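Local structure of BlEst2 (Bacillus licheniformis, 6WPX) at residues Arg197-Asn208 / Ala239-Gly250. The protein is a lipase or esterase that probably hydrolyses ester bonds and occurs in propeptide and mature forms, its C-terminal domain having autoinhibitory effects. Residues are numbered along the deposited sequence; the frame is centred on the assembly and turned at random.
Sequences RLKTKYFTLAGN and ARLPYATNLDTG
Thr204 is the bump that fills the bend of segment 239-250: its CB and CG2 push into a hollow lined by the carbonyl of Ala239, Leu241 and the methyl of Ala244, with CB 3.4 Å from Ala239 O. With chi1 at 72°, OG1 sits between the backbone N and the carbonyl carbon, where it donates to Asn246 OD1 (2.7 Å), in the carbonyl plane on a lone pair, and accepts from Arg240 NH1. The same amide closes the bend, as Asn246 ND2 binds Leu241 O. The guanidinium of Arg240 reaches back to hold Leu247 O end-on with NH1 and NH2, while the methyl of Ala206 rests over the centre of one of its faces, 3.8 Å above the plane.

Beside this bump, Phe203 and Thr245 form a short parallel pairing, in which Thr245 N donates to Tyr202 O and Thr245 O accepts from Thr204 N. Lys201 NZ lies over one face of the Phe203 ring, offset toward the rim, and hydrogen-bonds to Thr245 OG1 (2.6 Å) and to Tyr202 O. Farther along, a one-residue shift brings Gly207 against Gly250, and Thr249 CG2 packs 3.5 Å from Asn208 CB.

At the other end, Tyr243 and Tyr202 form an offset edge-to-face pair, with Tyr243 giving its edge, the planes 67° apart. Arg197 covers one face of the Tyr243 ring: its CD sits over the centre, 3.4 Å from the centroid in a CH-pi contact, and its guanidinium stacks nearly parallel, offset toward CD2. Arg197 NE bonds to the backbone O of Asp192, and Tyr243 OH to the Asp192 carboxylate and to Gln126.

The contact closes the beta-alpha-beta unit of strand 201-205, helix 218-224 and strand 245-246, at the edge of the alpha/beta-hydrolase sheet. Strand 138-144 flanks strand 201-205 on its other side, while helix 121-131 packs against Tyr202 and Leu241, and helix 181-191 against Leu241 and Tyr243.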
loop_
_atom_site.group_PDB
_atom_site.type_symbol
_atom_site.label_atom_id
_atom_site.label_comp_id
_atom_site.label_asym_id
_atom_site.label_seq_id
_atom_site.Cartn_x
_atom_site.Cartn_y
_atom_site.Cartn_z
ATOM N N ARG A 197 23.329 -5.443 5.874
ATOM C CA ARG A 197 22.061 -6.039 6.297
ATOM C C ARG A 197 22.230 -6.953 7.502
ATOM O O ARG A 197 21.420 -6.896 8.423
ATOM C CB ARG A 197 21.383 -6.773 5.128
ATOM C CG ARG A 197 19.973 -7.299 5.444
ATOM C CD ARG A 197 20.021 -8.721 6.008
ATOM N NE ARG A 197 20.339 -9.690 4.968
ATOM C CZ ARG A 197 20.498 -10.996 5.155
ATOM N NH1 ARG A 197 20.747 -11.786 4.129
ATOM N NH2 ARG A 197 20.437 -11.515 6.377
ATOM N N LEU A 198 23.280 -7.790 7.481
ATOM C CA LEU A 198 23.612 -8.763 8.531
ATOM C C LEU A 198 23.985 -8.140 9.877
ATOM O O LEU A 198 23.969 -8.847 10.883
ATOM C CB LEU A 198 24.790 -9.638 8.057
ATOM C CG LEU A 198 24.520 -10.580 6.890
ATOM C CD1 LEU A 198 25.816 -10.934 6.171
ATOM C CD2 LEU A 198 23.755 -11.833 7.345
ATOM N N LYS A 199 24.326 -6.864 9.891
ATOM C CA LYS A 199 24.818 -6.182 11.109
ATOM C C LYS A 199 23.703 -5.738 12.059
ATOM O O LYS A 199 24.031 -5.170 13.095
ATOM C CB LYS A 199 25.701 -5.006 10.703
ATOM C CG LYS A 199 26.961 -5.424 9.968
ATOM C CD LYS A 199 27.888 -4.289 9.725
ATOM C CE LYS A 199 28.857 -4.559 8.597
ATOM N NZ LYS A 199 29.639 -3.351 8.281
ATOM N N THR A 200 22.444 -5.932 11.675
ATOM C CA THR A 200 21.313 -5.505 12.530
ATOM C C THR A 200 20.186 -6.539 12.513
ATOM O O THR A 200 19.914 -7.113 11.486
ATOM C CB THR A 200 20.758 -4.122 12.172
ATOM O OG1 THR A 200 21.744 -3.223 11.682
ATOM C CG2 THR A 200 19.976 -3.506 13.304
ATOM N N LYS A 201 19.591 -6.747 13.675
ATOM C CA LYS A 201 18.458 -7.672 13.793
ATOM C C LYS A 201 17.179 -6.895 13.483
ATOM O O LYS A 201 17.003 -5.820 13.955
ATOM C CB LYS A 201 18.377 -8.265 15.196
ATOM C CG LYS A 201 17.296 -9.317 15.330
ATOM C CD LYS A 201 17.582 -10.571 14.527
ATOM C CE LYS A 201 16.395 -11.509 14.382
ATOM N NZ LYS A 201 15.130 -10.906 14.831
ATOM N N TYR A 202 16.317 -7.525 12.728
ATOM C CA TYR A 202 15.006 -7.016 12.299
ATOM C C TYR A 202 13.866 -7.837 12.834
ATOM O O TYR A 202 13.947 -9.067 12.894
ATOM C CB TYR A 202 14.898 -6.970 10.764
ATOM C CG TYR A 202 15.804 -5.937 10.153
ATOM C CD1 TYR A 202 15.380 -4.624 9.986
ATOM C CD2 TYR A 202 17.106 -6.258 9.776
ATOM C CE1 TYR A 202 16.240 -3.647 9.491
ATOM C CE2 TYR A 202 17.967 -5.297 9.259
ATOM C CZ TYR A 202 17.528 -3.995 9.109
ATOM O OH TYR A 202 18.371 -3.052 8.591
ATOM N N PHE A 203 12.788 -7.130 13.197
ATOM C CA PHE A 203 11.518 -7.687 13.662
ATOM C C PHE A 203 10.426 -6.993 12.899
ATOM O O PHE A 203 10.472 -5.772 12.721
ATOM C CB PHE A 203 11.297 -7.423 15.153
ATOM C CG PHE A 203 12.234 -8.150 16.073
ATOM C CD1 PHE A 203 13.496 -7.644 16.344
ATOM C CD2 PHE A 203 11.847 -9.339 16.689
ATOM C CE1 PHE A 203 14.361 -8.317 17.216
ATOM C CE2 PHE A 203 12.705 -10.001 17.564
ATOM C CZ PHE A 203 13.957 -9.488 17.820
ATOM N N THR A 204 9.423 -7.743 12.487
ATOM C CA THR A 204 8.294 -7.118 11.791
ATOM C C THR A 204 7.016 -7.472 12.479
ATOM O O THR A 204 6.842 -8.600 12.940
ATOM C CB THR A 204 8.219 -7.481 10.292
ATOM O OG1 THR A 204 7.814 -8.834 10.161
ATOM C CG2 THR A 204 9.532 -7.213 9.522
ATOM N N LEU A 205 6.138 -6.497 12.569
ATOM C CA LEU A 205 4.777 -6.660 13.064
ATOM C C LEU A 205 3.884 -6.296 11.890
ATOM O O LEU A 205 4.230 -5.419 11.086
ATOM C CB LEU A 205 4.455 -5.744 14.256
ATOM C CG LEU A 205 4.667 -6.361 15.651
ATOM C CD1 LEU A 205 6.153 -6.578 15.915
ATOM C CD2 LEU A 205 4.085 -5.438 16.744
ATOM N N ALA A 206 2.762 -6.982 11.780
ATOM C CA ALA A 206 1.779 -6.693 10.735
ATOM C C ALA A 206 0.398 -6.923 11.302
ATOM O O ALA A 206 0.226 -7.753 12.199
ATOM C CB ALA A 206 2.012 -7.583 9.517
ATOM N N GLY A 207 -0.568 -6.178 10.790
ATOM C CA GLY A 207 -1.960 -6.323 11.201
ATOM C C GLY A 207 -2.786 -7.060 10.157
ATOM O O GLY A 207 -2.412 -7.097 8.976
ATOM N N ASN A 208 -3.906 -7.661 10.581
ATOM C CA ASN A 208 -4.807 -8.372 9.651
ATOM C C ASN A 208 -6.225 -7.813 9.735
ATOM O O ASN A 208 -7.142 -8.409 9.191
ATOM C CB ASN A 208 -4.828 -9.875 9.941
ATOM C CG ASN A 208 -5.302 -10.211 11.328
ATOM O OD1 ASN A 208 -5.952 -9.422 12.000
ATOM N ND2 ASN A 208 -4.894 -11.339 11.831
ATOM N N ALA A 239 4.523 -6.882 4.421
ATOM C CA ALA A 239 5.012 -6.270 5.665
ATOM C C ALA A 239 6.206 -7.032 6.259
ATOM O O ALA A 239 6.728 -6.655 7.325
ATOM C CB ALA A 239 3.884 -6.178 6.682
ATOM N N ARG A 240 6.659 -8.093 5.562
ATOM C CA ARG A 240 7.722 -8.979 6.064
ATOM C C ARG A 240 9.072 -8.784 5.397
ATOM O O ARG A 240 9.140 -8.220 4.298
ATOM C CB ARG A 240 7.303 -10.469 5.900
ATOM C CG ARG A 240 5.941 -10.820 6.467
ATOM C CD ARG A 240 5.750 -10.253 7.871
ATOM N NE ARG A 240 4.551 -10.784 8.493
ATOM C CZ ARG A 240 4.273 -10.693 9.783
ATOM N NH1 ARG A 240 5.115 -10.079 10.612
ATOM N NH2 ARG A 240 3.151 -11.201 10.256
ATOM N N LEU A 241 10.138 -9.268 6.072
ATOM C CA LEU A 241 11.503 -9.320 5.573
ATOM C C LEU A 241 11.977 -10.785 5.678
ATOM O O LEU A 241 11.670 -11.456 6.678
ATOM C CB LEU A 241 12.461 -8.383 6.326
ATOM C CG LEU A 241 12.255 -6.877 6.125
ATOM C CD1 LEU A 241 13.063 -6.093 7.159
ATOM C CD2 LEU A 241 12.669 -6.455 4.723
ATOM N N PRO A 242 12.698 -11.306 4.657
ATOM C CA PRO A 242 13.067 -12.741 4.673
ATOM C C PRO A 242 13.952 -13.221 5.823
ATOM O O PRO A 242 13.829 -14.372 6.230
ATOM C CB PRO A 242 13.755 -12.959 3.310
ATOM C CG PRO A 242 14.132 -11.609 2.834
ATOM C CD PRO A 242 13.124 -10.649 3.408
ATOM N N TYR A 243 14.803 -12.354 6.362
ATOM C CA TYR A 243 15.755 -12.681 7.435
ATOM C C TYR A 243 15.265 -12.145 8.779
ATOM O O TYR A 243 16.001 -12.213 9.759
ATOM C CB TYR A 243 17.112 -12.024 7.116
ATOM C CG TYR A 243 16.934 -10.657 6.485
ATOM C CD1 TYR A 243 16.668 -9.532 7.267
ATOM C CD2 TYR A 243 16.965 -10.497 5.102
ATOM C CE1 TYR A 243 16.433 -8.290 6.687
ATOM C CE2 TYR A 243 16.733 -9.260 4.513
ATOM C CZ TYR A 243 16.459 -8.163 5.312
ATOM O OH TYR A 243 16.259 -6.939 4.754
ATOM N N ALA A 244 14.073 -11.533 8.815
ATOM C CA ALA A 244 13.590 -10.954 10.064
ATOM C C ALA A 244 12.840 -11.963 10.922
ATOM O O ALA A 244 12.427 -13.026 10.440
ATOM C CB ALA A 244 12.664 -9.781 9.755
ATOM N N THR A 245 12.637 -11.609 12.201
ATOM C CA THR A 245 11.730 -12.340 13.064
ATOM C C THR A 245 10.400 -11.718 12.664
ATOM O O THR A 245 10.144 -10.541 12.921
ATOM C CB THR A 245 12.026 -12.135 14.539
ATOM O OG1 THR A 245 13.278 -12.741 14.834
ATOM C CG2 THR A 245 10.942 -12.751 15.425
ATOM N N ASN A 246 9.608 -12.476 11.923
ATOM C CA ASN A 246 8.339 -11.980 11.417
ATOM C C ASN A 246 7.258 -12.434 12.376
ATOM O O ASN A 246 6.837 -13.597 12.351
ATOM C CB ASN A 246 8.129 -12.491 9.991
ATOM C CG ASN A 246 9.137 -11.913 9.044
ATOM O OD1 ASN A 246 9.224 -10.694 8.867
ATOM N ND2 ASN A 246 9.893 -12.770 8.381
ATOM N N LEU A 247 6.857 -11.534 13.277
ATOM C CA LEU A 247 5.872 -11.882 14.289
ATOM C C LEU A 247 4.485 -12.116 13.691
ATOM O O LEU A 247 4.005 -11.315 12.881
ATOM C CB LEU A 247 5.819 -10.809 15.394
ATOM C CG LEU A 247 4.995 -11.176 16.619
ATOM C CD1 LEU A 247 5.646 -12.343 17.379
ATOM C CD2 LEU A 247 4.726 -9.935 17.503
ATOM N N ASP A 248 3.856 -13.212 14.107
ATOM C CA ASP A 248 2.504 -13.600 13.721
ATOM C C ASP A 248 1.603 -12.376 13.748
ATOM O O ASP A 248 1.660 -11.538 14.661
ATOM C CB ASP A 248 1.961 -14.696 14.661
ATOM C CG ASP A 248 0.645 -15.323 14.219
ATOM O OD1 ASP A 248 0.425 -15.452 12.997
ATOM O OD2 ASP A 248 -0.139 -15.727 15.095
ATOM N N THR A 249 0.846 -12.226 12.670
ATOM C CA THR A 249 -0.043 -11.099 12.456
ATOM C C THR A 249 -0.948 -10.871 13.674
ATOM O O THR A 249 -1.422 -11.829 14.283
ATOM C CB THR A 249 -0.793 -11.352 11.131
ATOM O OG1 THR A 249 0.174 -11.701 10.140
ATOM C CG2 THR A 249 -1.391 -10.155 10.620
ATOM N N GLY A 250 -1.118 -9.612 14.049
ATOM C CA GLY A 250 -1.969 -9.236 15.172
ATOM C C GLY A 250 -3.257 -8.632 14.663
ATOM O O GLY A 250 -3.330 -8.221 13.502
HETATM O O HOH W 1 17.355 -9.978 10.992
HETATM O O HOH W 2 6.226 -4.581 9.267
HETATM O O HOH W 3 2.774 -9.052 14.034
HETATM O O HOH W 4 -4.268 -12.823 14.765
#